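Side-chain contacts in phosphoacetylglucosamine mutase (Aspergillus lentulus, PDB 5O9X), which catalyses the interconversion of N-acetylglucosamine 6-phosphate and N-acetylglucosamine 1-phosphate, a step on the route to UDP-N-acetylglucosamine: residues L52-K55 with W61-V64; A259-T264 with A268-K273; I290-L295 with L434-L439. The protein carries 1 engineered substitution. All coordinates share one frame; numbering follows the deposited sequence.

Contact 1: residues L52-K55 with W61-V64; sequences LRSK and WIGV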
ATOM      1  N   LEU A  52     -13.075 -14.011  15.353  1.00 25.43           N
ATOM      2  CA  LEU A  52     -12.076 -14.627  16.216  1.00 28.80           C
ATOM      3  C   LEU A  52     -10.960 -13.677  16.572  1.00 29.46           C
ATOM      4  O   LEU A  52     -10.466 -13.701  17.728  1.00 28.89           O
ATOM      5  CB  LEU A  52     -11.494 -15.905  15.584  1.00 27.60           C
ATOM      6  CG  LEU A  52     -12.507 -17.067  15.434  1.00 30.52           C
ATOM      7  CD1 LEU A  52     -11.786 -18.293  14.905  1.00 30.90           C
ATOM      8  CD2 LEU A  52     -13.234 -17.435  16.744  1.00 33.63           C
ATOM      9  N   ARG A  53     -10.549 -12.834  15.615  1.00 23.95           N
ATOM     10  CA  ARG A  53      -9.437 -11.932  15.860  1.00 23.40           C
ATOM     11  C   ARG A  53      -9.838 -10.922  16.874  1.00 23.96           C
ATOM     12  O   ARG A  53      -9.072 -10.623  17.808  1.00 25.42           O
ATOM     13  CB  ARG A  53      -8.916 -11.207  14.552  1.00 21.70           C
ATOM     14  CG  ARG A  53      -7.718 -10.282  14.773  1.00 25.70           C
ATOM     15  CD  ARG A  53      -6.514 -11.075  15.238  1.00 25.09           C
ATOM     16  NE  ARG A  53      -5.307 -10.278  15.279  1.00 24.81           N
ATOM     17  CZ  ARG A  53      -4.249 -10.551  16.009  1.00 27.19           C
ATOM     18  NH1 ARG A  53      -4.270 -11.587  16.879  1.00 28.54           N
ATOM     19  NH2 ARG A  53      -3.193  -9.774  15.883  1.00 29.03           N
ATOM     20  N   SER A  54     -11.032 -10.374  16.690  1.00 23.39           N
ATOM     21  CA  SER A  54     -11.492  -9.318  17.576  1.00 25.24           C
ATOM     22  C   SER A  54     -11.616  -9.875  19.000  1.00 29.73           C
ATOM     23  O   SER A  54     -11.137  -9.232  19.954  1.00 28.69           O
ATOM     24  CB  SER A  54     -12.862  -8.832  17.123  1.00 22.46           C
ATOM     25  OG  SER A  54     -13.290  -7.805  17.977  1.00 27.52           O
ATOM     26  N   LYS A  55     -12.300 -11.033  19.119  1.00 29.28           N
ATOM     27  CA  LYS A  55     -12.435 -11.747  20.435  1.00 33.70           C
ATOM     28  C   LYS A  55     -11.074 -11.993  21.128  1.00 33.78           C
ATOM     29  O   LYS A  55     -10.914 -11.623  22.321  1.00 34.20           O
ATOM     30  CB  LYS A  55     -13.260 -13.044  20.260  1.00 28.41           C
ATOM     31  CG  LYS A  55     -14.753 -12.833  20.085  1.00 31.00           C
ATOM     32  CD  LYS A  55     -15.438 -14.199  19.896  1.00 32.43           C
ATOM     33  CE  LYS A  55     -16.905 -14.117  19.573  1.00 35.62           C
ATOM     34  NZ  LYS A  55     -17.756 -13.775  20.763  1.00 38.11           N
ATOM     35  N   TRP A  61     -11.849  -3.361  17.745  1.00 23.60           N
ATOM     36  CA  TRP A  61     -12.339  -3.284  16.383  1.00 22.00           C
ATOM     37  C   TRP A  61     -11.296  -3.857  15.426  1.00 18.11           C
ATOM     38  O   TRP A  61     -10.106  -3.477  15.416  1.00 19.24           O
ATOM     39  CB  TRP A  61     -12.692  -1.826  16.049  1.00 23.00           C
ATOM     40  CG  TRP A  61     -13.891  -1.387  16.805  1.00 23.21           C
ATOM     41  CD1 TRP A  61     -13.920  -0.764  18.017  1.00 26.13           C
ATOM     42  CD2 TRP A  61     -15.265  -1.547  16.391  1.00 25.63           C
ATOM     43  NE1 TRP A  61     -15.250  -0.510  18.376  1.00 26.79           N
ATOM     44  CE2 TRP A  61     -16.085  -0.981  17.410  1.00 24.38           C
ATOM     45  CE3 TRP A  61     -15.880  -2.101  15.246  1.00 25.99           C
ATOM     46  CZ2 TRP A  61     -17.479  -0.973  17.340  1.00 25.58           C
ATOM     47  CZ3 TRP A  61     -17.281  -2.080  15.156  1.00 26.39           C
ATOM     48  CH2 TRP A  61     -18.066  -1.516  16.219  1.00 28.52           C
ATOM     49  N   ILE A  62     -11.753  -4.807  14.631  1.00 21.32           N
ATOM     50  CA  ILE A  62     -10.932  -5.329  13.492  1.00 20.19           C
ATOM     51  C   ILE A  62     -11.554  -4.805  12.157  1.00 21.18           C
ATOM     52  O   ILE A  62     -12.779  -4.777  12.022  1.00 22.27           O
ATOM     53  CB  ILE A  62     -10.979  -6.857  13.556  1.00 19.08           C
ATOM     54  CG1 ILE A  62     -10.235  -7.371  14.837  1.00 18.51           C
ATOM     55  CG2 ILE A  62     -10.358  -7.540  12.309  1.00 18.19           C
ATOM     56  CD1 ILE A  62      -8.787  -6.868  14.950  1.00 17.85           C
ATOM     57  N   GLY A  63     -10.729  -4.485  11.148  1.00 20.69           N
ATOM     58  CA  GLY A  63     -11.347  -3.917   9.899  1.00 19.42           C
ATOM     59  C   GLY A  63     -11.288  -4.994   8.822  1.00 21.02           C
ATOM     60  O   GLY A  63     -10.374  -5.909   8.843  1.00 19.76           O
ATOM     61  N   VAL A  64     -12.237  -4.916   7.883  1.00 19.28           N
ATOM     62  CA  VAL A  64     -12.177  -5.703   6.680  1.00 16.85           C
ATOM     63  C   VAL A  64     -12.363  -4.736   5.502  1.00 18.36           C
ATOM     64  O   VAL A  64     -13.318  -4.018   5.495  1.00 18.40           O
ATOM     65  CB  VAL A  64     -13.322  -6.764   6.637  1.00 17.21           C
ATOM     66  CG1 VAL A  64     -13.198  -7.583   5.362  1.00 19.41           C
ATOM     67  CG2 VAL A  64     -13.188  -7.754   7.807  1.00 18.80           C
TER

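Contact 2: residues A259-T264 with A268-K273; sequences ADYVKT and APPSSK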
ATOM      1  N   ALA A 259      -1.981   4.377 -11.057  1.00 15.77           N
ATOM      2  CA  ALA A 259      -0.510   4.310 -10.754  1.00 14.68           C
ATOM      3  C   ALA A 259       0.012   3.037 -11.349  1.00 13.98           C
ATOM      4  O   ALA A 259       1.129   2.989 -11.747  1.00 15.19           O
ATOM      5  CB  ALA A 259      -0.294   4.267  -9.228  1.00 12.41           C
ATOM      6  N   ASP A 260      -0.758   1.947 -11.320  1.00 14.01           N
ATOM      7  CA  ASP A 260      -0.146   0.666 -11.826  1.00 14.30           C
ATOM      8  C   ASP A 260       0.109   0.681 -13.365  1.00 13.79           C
ATOM      9  O   ASP A 260       1.150   0.280 -13.890  1.00 13.34           O
ATOM     10  CB  ASP A 260      -1.063  -0.535 -11.473  1.00 14.45           C
ATOM     11  CG  ASP A 260      -0.457  -1.832 -11.975  1.00 17.59           C
ATOM     12  OD1 ASP A 260       0.652  -2.194 -11.489  1.00 18.22           O
ATOM     13  OD2 ASP A 260      -1.047  -2.449 -12.921  1.00 20.48           O
ATOM     14  N   TYR A 261      -0.837   1.293 -14.100  1.00 13.90           N
ATOM     15  CA  TYR A 261      -0.661   1.503 -15.516  1.00 15.17           C
ATOM     16  C   TYR A 261       0.612   2.386 -15.754  1.00 15.17           C
ATOM     17  O   TYR A 261       1.482   2.030 -16.572  1.00 13.93           O
ATOM     18  CB  TYR A 261      -1.940   2.171 -16.147  1.00 15.85           C
ATOM     19  CG  TYR A 261      -1.725   2.493 -17.652  1.00 16.55           C
ATOM     20  CD1 TYR A 261      -2.182   1.593 -18.659  1.00 18.27           C
ATOM     21  CD2 TYR A 261      -1.092   3.661 -18.044  1.00 17.46           C
ATOM     22  CE1 TYR A 261      -2.017   1.855 -20.032  1.00 18.20           C
ATOM     23  CE2 TYR A 261      -0.855   3.905 -19.397  1.00 18.56           C
ATOM     24  CZ  TYR A 261      -1.360   3.003 -20.369  1.00 19.73           C
ATOM     25  OH  TYR A 261      -1.132   3.294 -21.688  1.00 21.28           O
ATOM     26  N   VAL A 262       0.725   3.524 -15.060  1.00 13.80           N
ATOM     27  CA  VAL A 262       1.823   4.446 -15.315  1.00 15.10           C
ATOM     28  C   VAL A 262       3.175   3.771 -15.010  1.00 14.74           C
ATOM     29  O   VAL A 262       4.140   3.879 -15.776  1.00 14.98           O
ATOM     30  CB  VAL A 262       1.590   5.730 -14.506  1.00 15.05           C
ATOM     31  CG1 VAL A 262       2.794   6.685 -14.607  1.00 14.18           C
ATOM     32  CG2 VAL A 262       0.376   6.505 -15.117  1.00 14.06           C
ATOM     33  N   LYS A 263       3.254   3.131 -13.846  1.00 12.75           N
ATOM     34  CA  LYS A 263       4.509   2.480 -13.445  1.00 13.64           C
ATOM     35  C   LYS A 263       4.914   1.297 -14.361  1.00 12.68           C
ATOM     36  O   LYS A 263       6.108   1.180 -14.697  1.00 14.13           O
ATOM     37  CB  LYS A 263       4.333   2.023 -11.997  1.00 14.00           C
ATOM     38  CG  LYS A 263       5.535   1.163 -11.458  1.00 15.85           C
ATOM     39  CD  LYS A 263       6.857   1.957 -11.320  1.00 15.05           C
ATOM     40  CE  LYS A 263       8.011   1.045 -10.928  1.00 17.30           C
ATOM     41  NZ  LYS A 263       9.322   1.786 -11.064  1.00 14.78           N
ATOM     42  N   THR A 264       3.961   0.417 -14.746  1.00 14.67           N
ATOM     43  CA  THR A 264       4.329  -0.785 -15.528  1.00 14.45           C
ATOM     44  C   THR A 264       4.585  -0.395 -16.977  1.00 15.75           C
ATOM     45  O   THR A 264       5.469  -0.952 -17.596  1.00 15.97           O
ATOM     46  CB  THR A 264       3.202  -1.884 -15.494  1.00 15.07           C
ATOM     47  OG1 THR A 264       1.940  -1.307 -15.871  1.00 16.54           O
ATOM     48  CG2 THR A 264       3.078  -2.407 -14.047  1.00 14.33           C
ATOM     49  N   ALA A 268       2.379   8.212 -19.518  1.00 16.40           N
ATOM     50  CA  ALA A 268       1.181   8.805 -18.947  1.00 16.22           C
ATOM     51  C   ALA A 268      -0.039   8.061 -19.463  1.00 15.67           C
ATOM     52  O   ALA A 268       0.047   7.429 -20.491  1.00 17.20           O
ATOM     53  CB  ALA A 268       1.086  10.290 -19.278  1.00 16.34           C
ATOM     54  N   PRO A 269      -1.189   8.188 -18.766  1.00 16.04           N
ATOM     55  CA  PRO A 269      -2.388   7.579 -19.312  1.00 17.89           C
ATOM     56  C   PRO A 269      -2.645   8.148 -20.748  1.00 18.48           C
ATOM     57  O   PRO A 269      -2.465   9.319 -20.948  1.00 16.05           O
ATOM     58  CB  PRO A 269      -3.495   8.051 -18.362  1.00 17.18           C
ATOM     59  CG  PRO A 269      -2.813   8.326 -17.034  1.00 17.94           C
ATOM     60  CD  PRO A 269      -1.435   8.857 -17.454  1.00 16.61           C
ATOM     61  N   PRO A 270      -3.037   7.311 -21.709  1.00 19.13           N
ATOM     62  CA  PRO A 270      -3.252   7.869 -23.101  1.00 20.59           C
ATOM     63  C   PRO A 270      -4.311   8.997 -23.172  1.00 23.49           C
ATOM     64  O   PRO A 270      -4.210   9.819 -24.043  1.00 22.43           O
ATOM     65  CB  PRO A 270      -3.754   6.686 -23.902  1.00 24.20           C
ATOM     66  CG  PRO A 270      -3.679   5.476 -23.004  1.00 24.97           C
ATOM     67  CD  PRO A 270      -3.251   5.858 -21.626  1.00 20.54           C
ATOM     68  N   SER A 271      -5.285   9.040 -22.254  1.00 22.77           N
ATOM     69  CA  SER A 271      -6.279  10.143 -22.177  1.00 27.35           C
ATOM     70  C   SER A 271      -5.764  11.414 -21.485  1.00 25.15           C
ATOM     71  O   SER A 271      -6.504  12.408 -21.362  1.00 23.35           O
ATOM     72  CB  SER A 271      -7.534   9.670 -21.415  1.00 28.60           C
ATOM     73  OG  SER A 271      -7.226   9.525 -20.028  1.00 32.22           O
ATOM     74  N   SER A 272      -4.518  11.392 -21.005  1.00 24.01           N
ATOM     75  CA  SER A 272      -3.950  12.585 -20.342  1.00 24.32           C
ATOM     76  C   SER A 272      -3.966  13.789 -21.282  1.00 25.30           C
ATOM     77  O   SER A 272      -3.527  13.680 -22.445  1.00 25.27           O
ATOM     78  CB  SER A 272      -2.497  12.331 -19.879  1.00 22.91           C
ATOM     79  OG  SER A 272      -1.948  13.494 -19.224  1.00 24.97           O
ATOM     80  N   LYS A 273      -4.447  14.914 -20.766  1.00 24.07           N
ATOM     81  CA  LYS A 273      -4.428  16.195 -21.508  1.00 26.77           C
ATOM     82  C   LYS A 273      -3.392  17.150 -20.920  1.00 27.26           C
ATOM     83  O   LYS A 273      -3.416  18.338 -21.221  1.00 24.91           O
ATOM     84  CB  LYS A 273      -5.835  16.843 -21.420  1.00 26.56           C
ATOM     85  CG  LYS A 273      -6.916  16.046 -22.157  1.00 29.06           C
ATOM     86  CD  LYS A 273      -6.543  15.763 -23.607  1.00 38.69           C
ATOM     87  CE  LYS A 273      -7.698  15.133 -24.407  1.00 47.22           C
ATOM     88  NZ  LYS A 273      -8.098  13.790 -23.840  1.00 53.17           N
TER

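Contact 3: residues I290-L295 with L434-L439; sequences ILYYFL and LVEAIL. Unlike the reference sequence in segment 290-295: L291 (reference Val).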
ATOM      1  N   ILE A 290       0.630   5.957  -4.894  1.00 14.68           N
ATOM      2  CA  ILE A 290       0.722   7.190  -5.696  1.00 14.48           C
ATOM      3  C   ILE A 290       2.078   7.210  -6.425  1.00 15.16           C
ATOM      4  O   ILE A 290       3.091   6.875  -5.825  1.00 14.15           O
ATOM      5  CB  ILE A 290       0.555   8.434  -4.854  1.00 16.31           C
ATOM      6  CG1 ILE A 290       0.576   9.710  -5.753  1.00 19.26           C
ATOM      7  CG2 ILE A 290       1.490   8.445  -3.646  1.00 14.63           C
ATOM      8  CD1 ILE A 290       0.041  10.911  -5.044  1.00 20.01           C
ATOM      9  N   LEU A 291       2.077   7.556  -7.701  1.00 14.87           N
ATOM     10  CA  LEU A 291       3.278   8.199  -8.271  1.00 16.84           C
ATOM     11  C   LEU A 291       3.131   9.422  -9.004  1.00 16.10           C
ATOM     12  O   LEU A 291       2.045   9.778  -9.347  1.00 18.28           O
ATOM     13  CB  LEU A 291       4.090   7.358  -9.129  1.00 22.06           C
ATOM     14  CG  LEU A 291       3.793   6.326 -10.035  1.00 25.34           C
ATOM     15  CD1 LEU A 291       3.991   5.398  -8.817  1.00 18.51           C
ATOM     16  CD2 LEU A 291       2.465   6.667 -10.679  1.00 19.28           C
ATOM     17  N   TYR A 292       4.258  10.069  -9.224  1.00 15.03           N
ATOM     18  CA  TYR A 292       4.271  11.382  -9.849  1.00 15.07           C
ATOM     19  C   TYR A 292       4.936  11.251 -11.188  1.00 14.96           C
ATOM     20  O   TYR A 292       5.717  10.311 -11.395  1.00 15.52           O
ATOM     21  CB  TYR A 292       5.184  12.329  -8.945  1.00 14.38           C
ATOM     22  CG  TYR A 292       4.338  13.190  -7.973  1.00 14.94           C
ATOM     23  CD1 TYR A 292       3.807  12.605  -6.777  1.00 14.00           C
ATOM     24  CD2 TYR A 292       4.059  14.535  -8.278  1.00 14.23           C
ATOM     25  CE1 TYR A 292       3.015  13.360  -5.876  1.00 13.98           C
ATOM     26  CE2 TYR A 292       3.307  15.353  -7.368  1.00 13.92           C
ATOM     27  CZ  TYR A 292       2.775  14.739  -6.184  1.00 14.76           C
ATOM     28  OH  TYR A 292       2.081  15.488  -5.241  1.00 15.33           O
ATOM     29  N   TYR A 293       4.720  12.235 -12.082  1.00 15.89           N
ATOM     30  CA  TYR A 293       5.341  12.211 -13.395  1.00 15.14           C
ATOM     31  C   TYR A 293       5.029  13.545 -14.052  1.00 15.76           C
ATOM     32  O   TYR A 293       4.178  14.320 -13.581  1.00 16.05           O
ATOM     33  CB  TYR A 293       4.806  11.051 -14.298  1.00 14.12           C
ATOM     34  CG  TYR A 293       3.292  10.957 -14.322  1.00 15.34           C
ATOM     35  CD1 TYR A 293       2.500  11.584 -15.385  1.00 15.46           C
ATOM     36  CD2 TYR A 293       2.630  10.233 -13.303  1.00 15.15           C
ATOM     37  CE1 TYR A 293       1.102  11.455 -15.374  1.00 16.33           C
ATOM     38  CE2 TYR A 293       1.243  10.094 -13.310  1.00 15.69           C
ATOM     39  CZ  TYR A 293       0.482  10.733 -14.333  1.00 18.06           C
ATOM     40  OH  TYR A 293      -0.898  10.551 -14.308  1.00 16.83           O
ATOM     41  N   PHE A 294       5.805  13.864 -15.084  1.00 16.61           N
ATOM     42  CA  PHE A 294       5.562  15.073 -15.864  1.00 16.55           C
ATOM     43  C   PHE A 294       6.169  14.911 -17.223  1.00 18.72           C
ATOM     44  O   PHE A 294       7.042  14.024 -17.410  1.00 18.62           O
ATOM     45  CB  PHE A 294       6.195  16.333 -15.148  1.00 17.42           C
ATOM     46  CG  PHE A 294       7.688  16.354 -15.096  1.00 19.06           C
ATOM     47  CD1 PHE A 294       8.428  17.377 -15.764  1.00 19.49           C
ATOM     48  CD2 PHE A 294       8.407  15.427 -14.303  1.00 17.91           C
ATOM     49  CE1 PHE A 294       9.809  17.428 -15.637  1.00 20.58           C
ATOM     50  CE2 PHE A 294       9.779  15.478 -14.213  1.00 18.11           C
ATOM     51  CZ  PHE A 294      10.509  16.460 -14.879  1.00 20.14           C
ATOM     52  N   LEU A 295       5.758  15.805 -18.139  1.00 17.62           N
ATOM     53  CA  LEU A 295       6.422  15.927 -19.448  1.00 19.53           C
ATOM     54  C   LEU A 295       7.482  17.025 -19.313  1.00 20.61           C
ATOM     55  O   LEU A 295       7.140  18.134 -18.886  1.00 22.13           O
ATOM     56  CB  LEU A 295       5.420  16.331 -20.491  1.00 18.42           C
ATOM     57  CG  LEU A 295       4.387  15.236 -20.743  1.00 20.32           C
ATOM     58  CD1 LEU A 295       3.154  15.810 -21.452  1.00 23.92           C
ATOM     59  CD2 LEU A 295       4.952  14.027 -21.492  1.00 23.16           C
ATOM     60  N   LEU A 434       2.155  15.284   1.478  1.00 16.79           N
ATOM     61  CA  LEU A 434       3.563  15.284   1.890  1.00 18.25           C
ATOM     62  C   LEU A 434       4.505  15.759   0.782  1.00 17.94           C
ATOM     63  O   LEU A 434       5.311  16.703   0.991  1.00 15.79           O
ATOM     64  CB  LEU A 434       3.980  13.901   2.361  1.00 19.32           C
ATOM     65  CG  LEU A 434       5.485  13.640   2.676  1.00 21.28           C
ATOM     66  CD1 LEU A 434       5.922  14.426   3.878  1.00 20.85           C
ATOM     67  CD2 LEU A 434       5.764  12.164   2.858  1.00 21.88           C
ATOM     68  N   VAL A 435       4.382  15.169  -0.378  1.00 15.78           N
ATOM     69  CA  VAL A 435       5.220  15.566  -1.525  1.00 16.13           C
ATOM     70  C   VAL A 435       5.000  17.050  -1.896  1.00 16.64           C
ATOM     71  O   VAL A 435       5.972  17.832  -2.065  1.00 14.32           O
ATOM     72  CB  VAL A 435       4.906  14.704  -2.755  1.00 16.20           C
ATOM     73  CG1 VAL A 435       5.552  15.291  -3.994  1.00 17.48           C
ATOM     74  CG2 VAL A 435       5.430  13.265  -2.523  1.00 16.00           C
ATOM     75  N   GLU A 436       3.745  17.440  -1.917  1.00 15.42           N
ATOM     76  CA  GLU A 436       3.432  18.868  -2.186  1.00 16.32           C
ATOM     77  C   GLU A 436       4.104  19.833  -1.179  1.00 15.66           C
ATOM     78  O   GLU A 436       4.666  20.872  -1.604  1.00 16.73           O
ATOM     79  CB  GLU A 436       1.908  19.112  -2.245  1.00 16.90           C
ATOM     80  CG  GLU A 436       1.241  18.465  -3.533  1.00 17.90           C
ATOM     81  CD  GLU A 436       1.881  18.955  -4.844  1.00 20.16           C
ATOM     82  OE1 GLU A 436       2.053  20.198  -5.023  1.00 20.83           O
ATOM     83  OE2 GLU A 436       2.253  18.111  -5.699  1.00 20.05           O
ATOM     84  N   ALA A 437       4.003  19.494   0.125  1.00 16.11           N
ATOM     85  CA  ALA A 437       4.619  20.269   1.173  1.00 16.48           C
ATOM     86  C   ALA A 437       6.136  20.278   1.001  1.00 16.69           C
ATOM     87  O   ALA A 437       6.775  21.342   1.137  1.00 16.43           O
ATOM     88  CB  ALA A 437       4.252  19.687   2.560  1.00 15.77           C
ATOM     89  N   ILE A 438       6.735  19.115   0.702  1.00 16.38           N
ATOM     90  CA  ILE A 438       8.171  19.085   0.542  1.00 15.57           C
ATOM     91  C   ILE A 438       8.671  19.955  -0.582  1.00 15.81           C
ATOM     92  O   ILE A 438       9.666  20.725  -0.422  1.00 16.42           O
ATOM     93  CB  ILE A 438       8.743  17.644   0.420  1.00 14.93           C
ATOM     94  CG1 ILE A 438       8.466  16.857   1.714  1.00 16.61           C
ATOM     95  CG2 ILE A 438      10.300  17.761   0.197  1.00 14.51           C
ATOM     96  CD1 ILE A 438       8.713  15.331   1.512  1.00 17.99           C
ATOM     97  N   LEU A 439       8.102  19.790  -1.765  1.00 14.59           N
ATOM     98  CA  LEU A 439       8.511  20.639  -2.918  1.00 14.90           C
ATOM     99  C   LEU A 439       8.312  22.108  -2.608  1.00 15.99           C
ATOM    100  O   LEU A 439       9.131  22.946  -3.060  1.00 16.89           O
ATOM    101  CB  LEU A 439       7.686  20.325  -4.165  1.00 15.05           C
ATOM    102  CG  LEU A 439       7.970  18.866  -4.616  1.00 18.67           C
ATOM    103  CD1 LEU A 439       6.923  18.517  -5.695  1.00 17.85           C
ATOM    104  CD2 LEU A 439       9.420  18.586  -5.103  1.00 17.06           C
TER

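Contact 1: residues L52-K55 with W61-V64
I62 presses its longer branch onto R53 and S54 at the point where helix 40-56 gives way to strand 61-66, a helix-to-sheet packing within the alpha/beta/alpha domain I of the phosphohexomutase family. The short connection turns the chain back on itself, so that the CA atoms of S54 and I62 lie only 5.7 Å apart. On the strand side, the close packing is made by I62 alone. With CG1 beside its own backbone N and anti to its carbonyl carbon (chi1 -67°), the branch reaches the helix surface, where CG1 of I62 comes within 3.6 Å of CA of S54 and 3.8 Å of CB of S54. The aliphatic part of R53 crosses the I62 side chain at about a right angle. The polar ends turn to other partners: the R53 guanidinium pairs through NE with D82 and lies against W92 in a cation-pi contact, and S54 OG is hydrogen-bonded to Q60 O and R127 N. The looser flank is formed by the partly exposed residues W61 and K55, whose CB atoms point away from the opposite segment. W61 instead packs on strands 127-132 and 155-161, while K55 NZ bonds the carbonyl oxygens of M122 and N124. At the far tip of the isoleucine, CD1 of I62 meets CG of R53 at 3.6 Å.

Contact 2: residues A259-T264 with A268-K273
The chain folds back directly after helix 259-265, setting Y261 and V262 against A268, P269 and P270, with CA of V262 5.7 Å from CA of A268. Beyond this approach, P269 to S272 form a type I beta turn closed by the 2.9 Å hydrogen bond from S272 N to P269 O. Two pairs of side chains join the helix to the loop. Y261 extends to meet the pyrrolidine ring of P270 coming from the opposite direction: OH of Y261 lies 3.3 Å from CD of P270, and CZ of Y261 is 3.6 Å from the same carbon. A chi1 of 176° swings the Y261 ring away from its own backbone N and out toward the prolines. The carbonyl oxygen of A268 sits at the edge of this ring, near its plane, with O of A268 3.8 Å from CE2 of Y261. One step along the helix, the buried V262 uses its CG2 branch, 3.8 Å from CD of P269. P269 also rests on Y293 of strand 290-295, and V262 on F301 and L303 of strand 301-304. No hydrogen bond or salt bridge passes between the two segments. The chemistry is therefore that of proline ring carbons meeting a phenol and a branched aliphatic side chain, implying that shape and apolar packing, rather than polar pairing, seat the loop on the helix.

Contact 3: residues I290-L295 with L434-L439
A helix-on-sheet junction, probably between domains II and III of the phosphohexomutase fold, forms where Y292 of strand 290-295 reaches V435 and E436 of helix 428-442. The strand is the fourth in a mixed sheet of five, antiparallel to both neighbours, 279-283 and 301-304. The backbones keep well apart, the CA atoms of Y292 and V435 being 9.4 Å from each other, and the tyrosine spans most of the interval. Its ring and the valine slide past each other in opposite directions. CG1 of V435 lies over one face, offset toward the rim, 3.9 Å from the ring centroid of Y292 and 25° off the normal, a CH-pi contact in which CG1 of V435 comes within 3.6 Å of CZ of Y292. E436, by contrast, takes the edge. Its chain bends at chi2 (-56°), folding the carboxylate back beside the phenol, where OH of Y292 donates to OE2 of E436 at 2.7 Å. The acceptor uses its anti lone pair, and the ring and carboxylate planes are only 19° apart, so the bond runs close to the plane of both groups. Face and edge are thus held by two different interactions, which together should restrict the swing of the ring. OE1 of E436 is bound in a salt bridge to R279 of the adjoining strand, a buried charge that this arginine probably helps to offset, and W449 meets the Y292 ring edge-to-face. The three touching residues are all buried. A helix that probably belongs to domain III thus packs against the five-stranded mixed sheet carrying strand 290-295, consistent with the way consecutive alpha/beta domains of phosphohexomutases pack together.

Overall arrangement
Contact 1 stands apart, its centre 37 Å from that of contact 2 and 35 Å from that of contact 3, across the chain's centre and on another sheet. Contacts 2 and 3 are neighbours that touch, since V262 of contact 2 packs on L291 and Y293 of strand 290-295, while Y292, the residue preceding Y293, turns its side chain to the other side of the sheet and helix 428-442. The strand is therefore covered from both sides. Contacts 1 and 3 are buried helix-on-strand packings, whereas contact 2 is partly exposed and joins a helix to its following loop. Chemistry follows place: contacts 1 and 2 meet across their segments by apolar packing, and contact 3 adds a hydrogen bond in the interior.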